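Local coordinates for CELL WALL surface anchor family protein (Streptococcus pneumoniae, PDB 2WW8) that forms the adhesin of the pneumococcal pilus, an elongated multidomain surface protein that probably recognises host cells through a von Willebrand A (integrin I)-like domain, at residues A[288-301]-A[489-501]. Sequence-based numbering, arbitrary orientation.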
loop_
_atom_site.group_PDB
_atom_site.type_symbol
_atom_site.label_atom_id
_atom_site.label_comp_id
_atom_site.label_asym_id
_atom_site.label_seq_id
_atom_site.Cartn_x
_atom_site.Cartn_y
_atom_site.Cartn_z
ATOM N N GLU A 288 -22.469 -1.589 -50.784
ATOM C CA GLU A 288 -22.693 -2.417 -51.942
ATOM C C GLU A 288 -21.453 -3.159 -52.363
ATOM O O GLU A 288 -20.316 -2.667 -52.217
ATOM C CB GLU A 288 -23.221 -1.636 -53.144
ATOM C CG GLU A 288 -24.658 -1.201 -53.020
ATOM C CD GLU A 288 -25.150 -0.581 -54.346
ATOM O OE1 GLU A 288 -24.727 -1.022 -55.449
ATOM O OE2 GLU A 288 -25.971 0.351 -54.301
ATOM N N LYS A 289 -21.693 -4.348 -52.923
ATOM C CA LYS A 289 -20.600 -5.178 -53.403
ATOM C C LYS A 289 -20.982 -5.843 -54.732
ATOM O O LYS A 289 -22.145 -5.764 -55.137
ATOM C CB LYS A 289 -20.373 -6.282 -52.376
ATOM C CG LYS A 289 -19.812 -5.802 -51.061
ATOM C CD LYS A 289 -18.408 -5.291 -51.149
ATOM C CE LYS A 289 -18.103 -4.667 -49.782
ATOM N NZ LYS A 289 -16.622 -4.303 -49.689
ATOM N N GLY A 290 -20.003 -6.443 -55.411
ATOM C CA GLY A 290 -20.315 -7.234 -56.589
ATOM C C GLY A 290 -19.866 -6.501 -57.850
ATOM O O GLY A 290 -19.362 -5.341 -57.847
ATOM N N VAL A 291 -20.063 -7.238 -58.930
ATOM C CA VAL A 291 -19.679 -6.819 -60.283
ATOM C C VAL A 291 -20.958 -6.667 -61.099
ATOM O O VAL A 291 -22.042 -6.520 -60.530
ATOM C CB VAL A 291 -18.715 -7.809 -60.866
ATOM C CG1 VAL A 291 -17.373 -7.675 -60.136
ATOM C CG2 VAL A 291 -19.316 -9.265 -60.879
ATOM N N ALA A 292 -20.834 -6.622 -62.422
ATOM C CA ALA A 292 -22.024 -6.396 -63.227
ATOM C C ALA A 292 -21.856 -7.161 -64.546
ATOM O O ALA A 292 -20.731 -7.462 -64.938
ATOM C CB ALA A 292 -22.200 -4.875 -63.487
ATOM N N ASP A 293 -22.947 -7.445 -65.238
ATOM C CA ASP A 293 -22.778 -8.012 -66.557
ATOM C C ASP A 293 -22.559 -6.855 -67.557
ATOM O O ASP A 293 -22.489 -5.682 -67.169
ATOM C CB ASP A 293 -23.957 -8.899 -66.977
ATOM C CG ASP A 293 -25.275 -8.145 -67.245
ATOM O OD1 ASP A 293 -25.294 -6.890 -67.285
ATOM O OD2 ASP A 293 -26.286 -8.871 -67.425
ATOM N N LYS A 294 -22.417 -7.180 -68.840
ATOM C CA LYS A 294 -22.126 -6.097 -69.794
ATOM C C LYS A 294 -23.247 -5.033 -70.022
ATOM O O LYS A 294 -22.949 -4.001 -70.604
ATOM C CB LYS A 294 -21.646 -6.667 -71.142
ATOM C CG LYS A 294 -20.225 -7.301 -71.091
ATOM C CD LYS A 294 -19.954 -8.272 -72.309
ATOM C CE LYS A 294 -19.422 -7.644 -73.639
ATOM N NZ LYS A 294 -18.249 -6.772 -73.339
ATOM N N ASN A 295 -24.499 -5.279 -69.628
ATOM C CA ASN A 295 -25.555 -4.252 -69.651
ATOM C C ASN A 295 -25.674 -3.522 -68.303
ATOM O O ASN A 295 -26.643 -2.776 -68.089
ATOM C CB ASN A 295 -26.890 -4.911 -69.954
ATOM C CG ASN A 295 -26.839 -5.757 -71.194
ATOM O OD1 ASN A 295 -26.308 -5.321 -72.214
ATOM N ND2 ASN A 295 -27.410 -6.967 -71.143
ATOM N N GLY A 296 -24.728 -3.758 -67.401
ATOM C CA GLY A 296 -24.709 -3.201 -66.056
ATOM C C GLY A 296 -25.613 -3.797 -64.973
ATOM O O GLY A 296 -25.747 -3.242 -63.892
ATOM N N LYS A 297 -26.214 -4.950 -65.226
ATOM C CA LYS A 297 -27.047 -5.621 -64.258
ATOM C C LYS A 297 -26.111 -6.232 -63.218
ATOM O O LYS A 297 -25.094 -6.884 -63.496
ATOM C CB LYS A 297 -27.927 -6.563 -65.052
ATOM C CG LYS A 297 -28.496 -7.757 -64.407
ATOM C CD LYS A 297 -29.679 -7.454 -63.611
ATOM C CE LYS A 297 -30.616 -8.654 -63.628
ATOM N NZ LYS A 297 -31.762 -8.123 -62.773
ATOM N N ARG A 298 -26.433 -5.918 -61.972
ATOM C CA ARG A 298 -25.510 -6.170 -60.865
ATOM C C ARG A 298 -25.578 -7.631 -60.403
ATOM O O ARG A 298 -26.639 -8.267 -60.464
ATOM C CB ARG A 298 -25.877 -5.207 -59.724
ATOM C CG ARG A 298 -25.606 -3.751 -60.113
ATOM C CD ARG A 298 -24.172 -3.447 -59.760
ATOM N NE ARG A 298 -24.227 -3.256 -58.311
ATOM C CZ ARG A 298 -23.701 -4.054 -57.385
ATOM N NH1 ARG A 298 -23.006 -5.169 -57.702
ATOM N NH2 ARG A 298 -23.893 -3.689 -56.115
ATOM N N LEU A 299 -24.464 -8.159 -59.912
ATOM C CA LEU A 299 -24.474 -9.530 -59.384
ATOM C C LEU A 299 -23.288 -9.716 -58.452
ATOM O O LEU A 299 -22.263 -9.091 -58.663
ATOM C CB LEU A 299 -24.439 -10.606 -60.464
ATOM C CG LEU A 299 -23.141 -10.953 -61.186
ATOM C CD1 LEU A 299 -23.096 -12.395 -61.633
ATOM C CD2 LEU A 299 -23.057 -10.035 -62.422
ATOM N N ASN A 300 -23.456 -10.514 -57.406
ATOM C CA ASN A 300 -22.347 -10.750 -56.503
ATOM C C ASN A 300 -21.745 -12.087 -56.957
ATOM O O ASN A 300 -22.416 -13.126 -56.868
ATOM C CB ASN A 300 -22.836 -10.816 -55.032
ATOM C CG ASN A 300 -21.701 -10.817 -54.048
ATOM O OD1 ASN A 300 -20.584 -11.234 -54.411
ATOM N ND2 ASN A 300 -21.976 -10.367 -52.800
ATOM N N ASP A 301 -20.504 -12.057 -57.450
ATOM C CA ASP A 301 -19.822 -13.275 -57.862
ATOM C C ASP A 301 -19.139 -14.034 -56.721
ATOM O O ASP A 301 -18.436 -15.010 -56.982
ATOM C CB ASP A 301 -18.750 -12.944 -58.908
ATOM C CG ASP A 301 -17.772 -11.875 -58.425
ATOM O OD1 ASP A 301 -18.076 -10.926 -57.631
ATOM O OD2 ASP A 301 -16.649 -11.948 -58.935
ATOM N N GLY A 489 -25.817 -25.217 -70.085
ATOM C CA GLY A 489 -25.563 -24.124 -69.188
ATOM C C GLY A 489 -24.819 -23.075 -69.989
ATOM O O GLY A 489 -24.890 -23.097 -71.214
ATOM N N GLY A 490 -24.113 -22.168 -69.312
ATOM C CA GLY A 490 -23.426 -21.065 -69.989
ATOM C C GLY A 490 -22.591 -20.213 -69.051
ATOM O O GLY A 490 -22.013 -20.721 -68.082
ATOM N N TYR A 491 -22.518 -18.915 -69.346
ATOM C CA TYR A 491 -21.614 -18.012 -68.649
ATOM C C TYR A 491 -22.119 -16.555 -68.864
ATOM O O TYR A 491 -22.912 -16.309 -69.769
ATOM C CB TYR A 491 -20.158 -18.246 -69.104
ATOM C CG TYR A 491 -19.886 -17.976 -70.564
ATOM C CD1 TYR A 491 -20.002 -18.984 -71.526
ATOM C CD2 TYR A 491 -19.493 -16.705 -70.989
ATOM C CE1 TYR A 491 -19.742 -18.735 -72.880
ATOM C CE2 TYR A 491 -19.253 -16.441 -72.334
ATOM C CZ TYR A 491 -19.366 -17.435 -73.258
ATOM O OH TYR A 491 -19.114 -17.058 -74.573
ATOM N N ILE A 492 -21.689 -15.651 -67.985
ATOM C CA ILE A 492 -22.027 -14.252 -67.982
ATOM C C ILE A 492 -20.681 -13.513 -67.948
ATOM O O ILE A 492 -19.921 -13.663 -66.973
ATOM C CB ILE A 492 -22.882 -13.851 -66.723
ATOM C CG1 ILE A 492 -24.237 -14.598 -66.739
ATOM C CG2 ILE A 492 -23.031 -12.294 -66.712
ATOM C CD1 ILE A 492 -25.049 -14.475 -65.393
ATOM N N TRP A 493 -20.392 -12.768 -69.015
ATOM C CA TRP A 493 -19.149 -11.989 -68.977
ATOM C C TRP A 493 -19.209 -10.957 -67.878
ATOM O O TRP A 493 -20.226 -10.255 -67.754
ATOM C CB TRP A 493 -18.960 -11.223 -70.286
ATOM C CG TRP A 493 -18.630 -12.074 -71.487
ATOM C CD1 TRP A 493 -19.367 -12.170 -72.651
ATOM C CD2 TRP A 493 -17.482 -12.920 -71.664
ATOM N NE1 TRP A 493 -18.739 -13.021 -73.520
ATOM C CE2 TRP A 493 -17.593 -13.507 -72.939
ATOM C CE3 TRP A 493 -16.391 -13.249 -70.861
ATOM C CZ2 TRP A 493 -16.626 -14.394 -73.453
ATOM C CZ3 TRP A 493 -15.411 -14.134 -71.370
ATOM C CH2 TRP A 493 -15.544 -14.702 -72.666
ATOM N N LEU A 494 -18.131 -10.835 -67.095
ATOM C CA LEU A 494 -18.079 -9.886 -66.001
ATOM C C LEU A 494 -17.345 -8.564 -66.261
ATOM O O LEU A 494 -16.258 -8.561 -66.871
ATOM C CB LEU A 494 -17.443 -10.514 -64.753
ATOM C CG LEU A 494 -18.048 -11.832 -64.260
ATOM C CD1 LEU A 494 -17.199 -12.449 -63.161
ATOM C CD2 LEU A 494 -19.559 -11.676 -63.865
ATOM N N ASN A 495 -17.907 -7.496 -65.705
ATOM C CA ASN A 495 -17.304 -6.169 -65.790
ATOM C C ASN A 495 -17.295 -5.643 -64.363
ATOM O O ASN A 495 -18.144 -6.033 -63.540
ATOM C CB ASN A 495 -18.140 -5.167 -66.617
ATOM C CG ASN A 495 -17.969 -5.288 -68.110
ATOM O OD1 ASN A 495 -17.196 -6.077 -68.648
ATOM N ND2 ASN A 495 -18.718 -4.446 -68.813
ATOM N N TRP A 496 -16.337 -4.763 -64.038
ATOM C CA TRP A 496 -16.455 -4.040 -62.735
ATOM C C TRP A 496 -17.720 -3.111 -62.757
ATOM O O TRP A 496 -18.049 -2.535 -63.818
ATOM C CB TRP A 496 -15.214 -3.122 -62.560
ATOM C CG TRP A 496 -13.973 -3.890 -62.581
ATOM C CD1 TRP A 496 -13.040 -3.914 -63.575
ATOM C CD2 TRP A 496 -13.506 -4.802 -61.565
ATOM N NE1 TRP A 496 -12.047 -4.793 -63.264
ATOM C CE2 TRP A 496 -12.293 -5.335 -62.028
ATOM C CE3 TRP A 496 -14.004 -5.211 -60.317
ATOM C CZ2 TRP A 496 -11.541 -6.268 -61.299
ATOM C CZ3 TRP A 496 -13.264 -6.136 -59.583
ATOM C CH2 TRP A 496 -12.042 -6.650 -60.083
ATOM N N ARG A 497 -18.447 -2.981 -61.651
ATOM C CA ARG A 497 -19.601 -2.071 -61.600
ATOM C C ARG A 497 -19.181 -0.592 -61.702
ATOM O O ARG A 497 -18.018 -0.248 -61.378
ATOM C CB ARG A 497 -20.488 -2.395 -60.368
ATOM C CG ARG A 497 -20.022 -1.816 -59.064
ATOM C CD ARG A 497 -20.994 -2.223 -57.934
ATOM N NE ARG A 497 -20.799 -1.464 -56.699
ATOM C CZ ARG A 497 -19.992 -1.838 -55.716
ATOM N NH1 ARG A 497 -19.280 -2.956 -55.840
ATOM N NH2 ARG A 497 -19.849 -1.069 -54.628
ATOM N N GLU A 498 -20.099 0.233 -62.239
ATOM C CA GLU A 498 -19.843 1.616 -62.537
ATOM C C GLU A 498 -19.071 2.324 -61.395
ATOM O O GLU A 498 -18.113 3.017 -61.639
ATOM C CB GLU A 498 -21.150 2.384 -62.741
ATOM C CG GLU A 498 -20.877 3.737 -63.389
ATOM C CD GLU A 498 -20.471 4.847 -62.369
ATOM O OE1 GLU A 498 -20.920 4.738 -61.196
ATOM O OE2 GLU A 498 -19.722 5.838 -62.675
ATOM N N SER A 499 -19.526 2.169 -60.165
ATOM C CA SER A 499 -18.948 2.948 -59.056
ATOM C C SER A 499 -17.492 2.606 -58.695
ATOM O O SER A 499 -16.889 3.331 -57.922
ATOM C CB SER A 499 -19.884 2.838 -57.858
ATOM O OG SER A 499 -19.686 1.575 -57.274
ATOM N N ILE A 500 -16.919 1.552 -59.298
ATOM C CA ILE A 500 -15.548 1.112 -59.069
ATOM C C ILE A 500 -14.637 1.667 -60.164
ATOM O O ILE A 500 -13.422 1.656 -60.001
ATOM C CB ILE A 500 -15.492 -0.453 -59.117
ATOM C CG1 ILE A 500 -16.411 -1.129 -58.087
ATOM C CG2 ILE A 500 -14.122 -1.024 -58.907
ATOM C CD1 ILE A 500 -16.473 -0.576 -56.706
ATOM N N LEU A 501 -15.214 2.094 -61.298
ATOM C CA LEU A 501 -14.460 2.577 -62.430
ATOM C C LEU A 501 -14.058 4.048 -62.293
ATOM O O LEU A 501 -14.500 4.743 -61.382
ATOM C CB LEU A 501 -15.369 2.476 -63.680
ATOM C CG LEU A 501 -15.868 1.037 -63.992
ATOM C CD1 LEU A 501 -16.925 1.054 -65.137
ATOM C CD2 LEU A 501 -14.740 0.083 -64.350
HETATM O O HOH W 1 -22.415 0.800 -56.656
HETATM O O HOH W 2 -17.155 -4.288 -59.220
HETATM O O HOH W 3 -22.195 -9.790 -69.529
#
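Arg-497 runs its side chain, extended from CG to NE, along the backbone of residues 288-290 and under the bent side chain of Arg-298. Its CD is the bump: it sits 3.3 Å from Arg-298 CZ, over the centre of one guanidinium face. The two guanidinium planes are 25° apart but displaced, with Arg-497 NE 3.9 Å from Arg-298 NH2. Glu-288 probably eases this meeting of like charges, since its OE1 forms a salt bridge with Arg-298 and shares a water with Arg-497 NE and Ser-499 OG. At the tip of Arg-497, NH1 donates in plane to a lone pair of Gly-290 O (3.1 Å, 156°) and also salt-bridges Asp-444, while Ile-500 CD1 and the backbone N of Lys-289 lie over opposite faces of the guanidinium. Bends at chi2 and chi3 (-78°) curl Arg-298 back so that NH1 and NH2 both grip Lys-289 O and NH1 also donates to Val-291 O, fixing the rotation of its guanidinium. Beyond Gly-290 the segments pair as antiparallel strands through reciprocal bonds between Ala-292 and Asn-495, tying the hairpin of 291-299, closed by a type I turn at 293-296, to strand 489-496. This small antiparallel sheet is separate from the parallel sheet that carries the magnesium ion, in what is, by topology and metal site, a von Willebrand A-like domain. On the side of the sheet away from Arg-497, Leu-494 CD2 nestles between Val-291 CG2 (3.8 Å) and Leu-299 CD2 (4.1 Å). The other branch of Val-291, CG1, meets the Trp-496 ring obliquely. Nearer the turn, Ile-492 CG2 presses on Asp-293 CB at 3.5 Å. Lys-294 lies alongside Trp-493, its CD 3.7 Å from Trp-493 CB, and a water links Lys-294 N to Trp-493 O.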